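Local atomic coordinates of partner of xrn-2 protein 1 (Caenorhabditis elegans, PDB entry 5FIR), a protein that stabilises the exoribonuclease xrn-2, enhances its accumulation and activity, and thereby contributes to the turnover of mature microRNAs. Residues E24-F29 and L48-T53; A28-H33 and Q41-S46. All blocks are in the same frame, centred on the assembly; numbering follows the deposited sequence.

Interaction 1. Residues E24-F29 and L48-T53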
loop_
_atom_site.group_PDB
_atom_site.type_symbol
_atom_site.label_atom_id
_atom_site.label_comp_id
_atom_site.label_asym_id
_atom_site.label_seq_id
_atom_site.Cartn_x
_atom_site.Cartn_y
_atom_site.Cartn_z
ATOM N N GLU B 24 6.360 30.708 -11.305
ATOM C CA GLU B 24 6.948 32.041 -11.278
ATOM C C GLU B 24 7.399 32.410 -9.870
ATOM O O GLU B 24 8.457 33.021 -9.692
ATOM C CB GLU B 24 5.956 33.078 -11.827
ATOM C CG GLU B 24 5.708 33.022 -13.353
ATOM C CD GLU B 24 6.902 33.492 -14.196
ATOM O OE1 GLU B 24 7.532 34.513 -13.839
ATOM O OE2 GLU B 24 7.205 32.835 -15.219
ATOM N N LEU B 25 6.656 31.991 -8.852
ATOM C CA LEU B 25 7.112 32.287 -7.507
ATOM C C LEU B 25 8.418 31.568 -7.209
ATOM O O LEU B 25 9.360 32.170 -6.682
ATOM C CB LEU B 25 6.051 31.877 -6.497
ATOM C CG LEU B 25 5.597 33.015 -5.584
ATOM C CD1 LEU B 25 4.233 33.517 -6.031
ATOM C CD2 LEU B 25 5.597 32.592 -4.107
ATOM N N ARG B 26 8.515 30.293 -7.588
ATOM C CA ARG B 26 9.772 29.571 -7.416
ATOM C C ARG B 26 10.877 30.173 -8.274
ATOM O O ARG B 26 12.023 30.286 -7.825
ATOM C CB ARG B 26 9.590 28.085 -7.740
ATOM C CG ARG B 26 9.352 27.200 -6.535
ATOM C CD ARG B 26 10.292 26.020 -6.510
ATOM N NE ARG B 26 10.300 25.239 -7.742
ATOM C CZ ARG B 26 11.314 24.452 -8.095
ATOM N NH1 ARG B 26 12.370 24.350 -7.289
ATOM N NH2 ARG B 26 11.275 23.765 -9.239
ATOM N N LYS B 27 10.556 30.557 -9.512
ATOM C CA LYS B 27 11.569 31.139 -10.385
ATOM C C LYS B 27 12.195 32.371 -9.735
ATOM O O LYS B 27 13.427 32.498 -9.661
ATOM C CB LYS B 27 10.961 31.503 -11.742
ATOM C CG LYS B 27 12.014 31.892 -12.776
ATOM C CD LYS B 27 11.438 32.640 -13.992
ATOM C CE LYS B 27 10.735 31.743 -14.989
ATOM N NZ LYS B 27 10.119 32.576 -16.061
ATOM N N ALA B 28 11.346 33.274 -9.232
ATOM C CA ALA B 28 11.816 34.543 -8.686
ATOM C C ALA B 28 12.680 34.355 -7.439
ATOM O O ALA B 28 13.634 35.112 -7.214
ATOM C CB ALA B 28 10.620 35.440 -8.394
ATOM N N PHE B 29 12.337 33.386 -6.590
ATOM C CA PHE B 29 13.173 33.117 -5.429
ATOM C C PHE B 29 14.531 32.575 -5.846
ATOM O O PHE B 29 15.567 32.991 -5.310
ATOM C CB PHE B 29 12.459 32.155 -4.484
ATOM C CG PHE B 29 13.177 31.926 -3.190
ATOM C CD1 PHE B 29 14.325 31.150 -3.141
ATOM C CD2 PHE B 29 12.700 32.461 -2.023
ATOM C CE1 PHE B 29 14.983 30.932 -1.956
ATOM C CE2 PHE B 29 13.354 32.238 -0.830
ATOM C CZ PHE B 29 14.496 31.475 -0.796
ATOM N N LEU B 48 11.666 25.210 0.195
ATOM C CA LEU B 48 11.269 25.597 1.533
ATOM C C LEU B 48 10.376 26.827 1.482
ATOM O O LEU B 48 9.323 26.879 2.130
ATOM C CB LEU B 48 12.546 25.831 2.323
ATOM C CG LEU B 48 12.632 25.880 3.818
ATOM C CD1 LEU B 48 12.082 24.604 4.365
ATOM C CD2 LEU B 48 14.102 25.907 4.059
ATOM N N PHE B 49 10.742 27.794 0.640
ATOM C CA PHE B 49 9.971 29.025 0.502
ATOM C C PHE B 49 8.555 28.737 0.037
ATOM O O PHE B 49 7.590 29.113 0.701
ATOM C CB PHE B 49 10.686 29.963 -0.469
ATOM C CG PHE B 49 9.879 31.158 -0.889
ATOM C CD1 PHE B 49 9.428 32.082 0.055
ATOM C CD2 PHE B 49 9.651 31.416 -2.232
ATOM C CE1 PHE B 49 8.715 33.210 -0.323
ATOM C CE2 PHE B 49 8.944 32.539 -2.623
ATOM C CZ PHE B 49 8.475 33.441 -1.665
ATOM N N ILE B 50 8.400 28.020 -1.077
ATOM C CA ILE B 50 7.034 27.816 -1.540
ATOM C C ILE B 50 6.301 26.779 -0.718
ATOM O O ILE B 50 5.075 26.700 -0.801
ATOM C CB ILE B 50 6.915 27.447 -3.023
ATOM C CG1 ILE B 50 7.524 26.127 -3.293
ATOM C CG2 ILE B 50 7.538 28.483 -3.920
ATOM C CD1 ILE B 50 7.019 25.669 -4.592
ATOM N N ASN B 51 6.992 25.957 0.058
ATOM C CA ASN B 51 6.220 25.110 0.956
ATOM C C ASN B 51 5.546 25.928 2.040
ATOM O O ASN B 51 4.421 25.604 2.445
ATOM C CB ASN B 51 7.095 24.036 1.595
ATOM C CG ASN B 51 7.417 22.932 0.645
ATOM O OD1 ASN B 51 6.819 22.843 -0.435
ATOM N ND2 ASN B 51 8.359 22.069 1.026
ATOM N N VAL B 52 6.194 27.008 2.487
ATOM C CA VAL B 52 5.638 27.809 3.575
ATOM C C VAL B 52 4.548 28.739 3.061
ATOM O O VAL B 52 3.474 28.837 3.659
ATOM C CB VAL B 52 6.739 28.595 4.301
ATOM C CG1 VAL B 52 6.138 29.255 5.516
ATOM C CG2 VAL B 52 7.860 27.679 4.704
ATOM N N THR B 53 4.825 29.475 1.983
ATOM C CA THR B 53 3.874 30.466 1.487
ATOM C C THR B 53 2.711 29.801 0.752
ATOM O O THR B 53 1.568 30.245 0.873
ATOM C CB THR B 53 4.573 31.480 0.566
ATOM O OG1 THR B 53 5.291 30.782 -0.454
ATOM C CG2 THR B 53 5.566 32.344 1.343
#

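Interaction 2. Residues A28-H33 and Q41-S46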
loop_
_atom_site.group_PDB
_atom_site.type_symbol
_atom_site.label_atom_id
_atom_site.label_comp_id
_atom_site.label_asym_id
_atom_site.label_seq_id
_atom_site.Cartn_x
_atom_site.Cartn_y
_atom_site.Cartn_z
ATOM N N ALA B 28 11.346 33.274 -9.232
ATOM C CA ALA B 28 11.816 34.543 -8.686
ATOM C C ALA B 28 12.680 34.355 -7.439
ATOM O O ALA B 28 13.634 35.112 -7.214
ATOM C CB ALA B 28 10.620 35.440 -8.394
ATOM N N PHE B 29 12.337 33.386 -6.590
ATOM C CA PHE B 29 13.173 33.117 -5.429
ATOM C C PHE B 29 14.531 32.575 -5.846
ATOM O O PHE B 29 15.567 32.991 -5.310
ATOM C CB PHE B 29 12.459 32.155 -4.484
ATOM C CG PHE B 29 13.177 31.926 -3.190
ATOM C CD1 PHE B 29 14.325 31.150 -3.141
ATOM C CD2 PHE B 29 12.700 32.461 -2.023
ATOM C CE1 PHE B 29 14.983 30.932 -1.956
ATOM C CE2 PHE B 29 13.354 32.238 -0.830
ATOM C CZ PHE B 29 14.496 31.475 -0.796
HETATM N N MSE B 30 14.550 31.638 -6.780
HETATM C CA MSE B 30 15.806 31.082 -7.216
HETATM C C MSE B 30 16.635 32.167 -7.880
HETATM O O MSE B 30 17.855 32.187 -7.721
HETATM C CB MSE B 30 15.578 29.907 -8.153
HETATM C CG MSE B 30 14.674 28.881 -7.561
HETATM SE SE MSE B 30 14.797 27.124 -8.359
HETATM C CE MSE B 30 16.587 26.541 -7.805
ATOM N N LEU B 31 15.976 33.089 -8.599
ATOM C CA LEU B 31 16.724 34.149 -9.281
ATOM C C LEU B 31 17.273 35.181 -8.311
ATOM O O LEU B 31 18.364 35.720 -8.536
ATOM C CB LEU B 31 15.863 34.848 -10.336
ATOM C CG LEU B 31 15.579 34.053 -11.613
ATOM C CD1 LEU B 31 14.412 34.629 -12.416
ATOM C CD2 LEU B 31 16.850 33.956 -12.460
ATOM N N ALA B 32 16.537 35.472 -7.235
ATOM C CA ALA B 32 16.981 36.468 -6.266
ATOM C C ALA B 32 18.191 36.016 -5.446
ATOM O O ALA B 32 18.963 36.860 -4.984
ATOM C CB ALA B 32 15.821 36.819 -5.328
ATOM N N HIS B 33 18.429 34.710 -5.318
ATOM C CA HIS B 33 19.501 34.227 -4.460
ATOM C C HIS B 33 20.479 33.308 -5.178
ATOM O O HIS B 33 21.419 32.821 -4.547
ATOM C CB HIS B 33 18.915 33.500 -3.250
ATOM C CG HIS B 33 17.923 34.309 -2.465
ATOM N ND1 HIS B 33 18.304 35.291 -1.575
ATOM C CD2 HIS B 33 16.571 34.245 -2.396
ATOM C CE1 HIS B 33 17.230 35.805 -1.002
ATOM N NE2 HIS B 33 16.166 35.188 -1.481
ATOM N N GLN B 41 21.544 23.602 -2.569
ATOM C CA GLN B 41 21.014 24.364 -1.441
ATOM C C GLN B 41 19.953 25.362 -1.906
ATOM O O GLN B 41 18.975 25.611 -1.195
ATOM C CB GLN B 41 22.155 25.051 -0.690
ATOM C CG GLN B 41 21.791 25.479 0.723
ATOM C CD GLN B 41 21.400 24.297 1.616
ATOM O OE1 GLN B 41 22.214 23.407 1.888
ATOM N NE2 GLN B 41 20.152 24.290 2.081
ATOM N N LEU B 42 20.123 25.938 -3.097
ATOM C CA LEU B 42 19.081 26.806 -3.634
ATOM C C LEU B 42 17.795 26.029 -3.864
ATOM O O LEU B 42 16.696 26.531 -3.593
ATOM C CB LEU B 42 19.541 27.446 -4.938
ATOM C CG LEU B 42 18.691 28.636 -5.350
ATOM C CD1 LEU B 42 19.079 29.817 -4.490
ATOM C CD2 LEU B 42 18.900 28.975 -6.809
ATOM N N GLN B 43 17.915 24.818 -4.412
ATOM C CA GLN B 43 16.761 23.944 -4.571
ATOM C C GLN B 43 16.030 23.761 -3.258
ATOM O O GLN B 43 14.802 23.898 -3.184
ATOM C CB GLN B 43 17.205 22.582 -5.078
ATOM C CG GLN B 43 17.635 22.547 -6.485
ATOM C CD GLN B 43 17.905 21.146 -6.911
ATOM O OE1 GLN B 43 19.030 20.810 -7.257
ATOM N NE2 GLN B 43 16.871 20.302 -6.889
ATOM N N CYS B 44 16.786 23.450 -2.204
ATOM C CA CYS B 44 16.174 23.201 -0.913
ATOM C C CYS B 44 15.481 24.453 -0.432
ATOM O O CYS B 44 14.283 24.444 -0.130
ATOM C CB CYS B 44 17.230 22.751 0.079
ATOM S SG CYS B 44 16.609 22.657 1.744
ATOM N N LEU B 45 16.225 25.555 -0.389
ATOM C CA LEU B 45 15.683 26.807 0.109
ATOM C C LEU B 45 14.523 27.282 -0.748
ATOM O O LEU B 45 13.535 27.805 -0.228
ATOM C CB LEU B 45 16.785 27.844 0.145
ATOM C CG LEU B 45 17.853 27.482 1.152
ATOM C CD1 LEU B 45 19.138 28.205 0.834
ATOM C CD2 LEU B 45 17.338 27.881 2.502
ATOM N N SER B 46 14.593 27.067 -2.061
ATOM C CA SER B 46 13.485 27.523 -2.887
ATOM C C SER B 46 12.240 26.702 -2.606
ATOM O O SER B 46 11.129 27.245 -2.515
ATOM C CB SER B 46 13.844 27.444 -4.368
ATOM O OG SER B 46 13.766 26.134 -4.886
#

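Interaction 1. Residues E24-F29 and L48-T53
Leu25, Arg26 and Phe29 of helix 20-33 pack against Phe49 and Ile50 of helix 39-55, two consecutive helices of the all-helical XRN2-binding (XTBD) domain that form an inclined antiparallel pair, their local axes 10.0 Å apart at 136°. Leu25 touches with one branch: its CD2 lies 3.7 Å from Phe49 CE2, and the two side chains cross at about a right angle. The next residue, Arg26, contributes its aliphatic stem, CG resting 3.4 Å from Ile50 CD1 and equally near Ile50 CG2. The chain bends at chi2 and chi3, and its NE forms a salt bridge with Glu18. Phe29 closes the row with an offset stack: the planes of its ring and that of Phe49 are at 26°, centroids 4.8 Å apart, slid until they barely overlap. Phe49 CB also sits over the Phe29 face, 3.9 Å from its centroid, a CH-pi contact. In both phenylalanines CG is anti to the backbone N, which brings the rings into the interface from each helix. An alanine at Phe49 would probably leave Phe29 without its stacking partner and open a gap beside Leu25 CD2. On the Phe49 face opposite Phe29, Thr53 OG1 lies over the ring centre and donates to Phe49 O at 3.1 Å, from above the carbonyl plane.

Interaction 2. Residues A28-H33 and Q41-S46
Ser46 OG, set 3.8 Å from Met30 SE of the facing helix, donates a hydrogen bond to Gln43 O at 3.0 Å, one turn back in its own helix, and has a weak second bond with Arg26 NH1. A buried hydroxyl is thus satisfied in a mainly apolar seam, where the C-terminal end of helix 20-33 meets the first half of helix 39-55 as the closed end of an alpha-helical hairpin. Ser46 OG takes the position between backbone N and carbonyl carbon (chi1 78°), while its CB packs 3.6 Å from Met30 CG. Met30, a selenomethionine in this crystal, bends at chi3 and reaches Leu42 with its terminal methyl: CE lies 3.5 Å from Leu42 CD2, the two side chains crossing obliquely. Leu42 enters with CG anti to its backbone N and divides its branches between two residues. CD2 also rests against the Met30 carbonyl oxygen, whereas CD1 meets His33, 3.9 Å from CB and close to the backbone carbonyl. Phe29 meets Ser46 obliquely, its CD1 3.7 Å from Ser46 CA and its CZ 3.8 Å from Leu45 O. Val10 of helix 6-11 and Glu13 add to the packing on Met30. The His33 imidazole is held by a hydrogen bond from NE2 to Met70 O of helix 61-71, and its CD2 lies 3.7 Å above the centre of the Phe29 ring.

In the fold
Interactions 1 and 2 are two levels of one helix pairing, with centres about 8 Å apart and each about 4 Å from the centre of the chain. Both join helix 20-33 to helix 39-55. Along the chain the order is 24-29, 28-33, 41-46, 48-53, so interaction 2 lies nearer the turn and interaction 1 farther from it. Ala28 and Phe29 belong to both, and Phe29 also touches Ile67 and Met70 of helix 61-71, tying a third helix to the same core. Helix 39-55 additionally packs on the other protein of the complex through Gln41, Gln43, Cys44, Leu48 and Asn51, consistent with the XTBD domain being necessary for interaction with xrn-2.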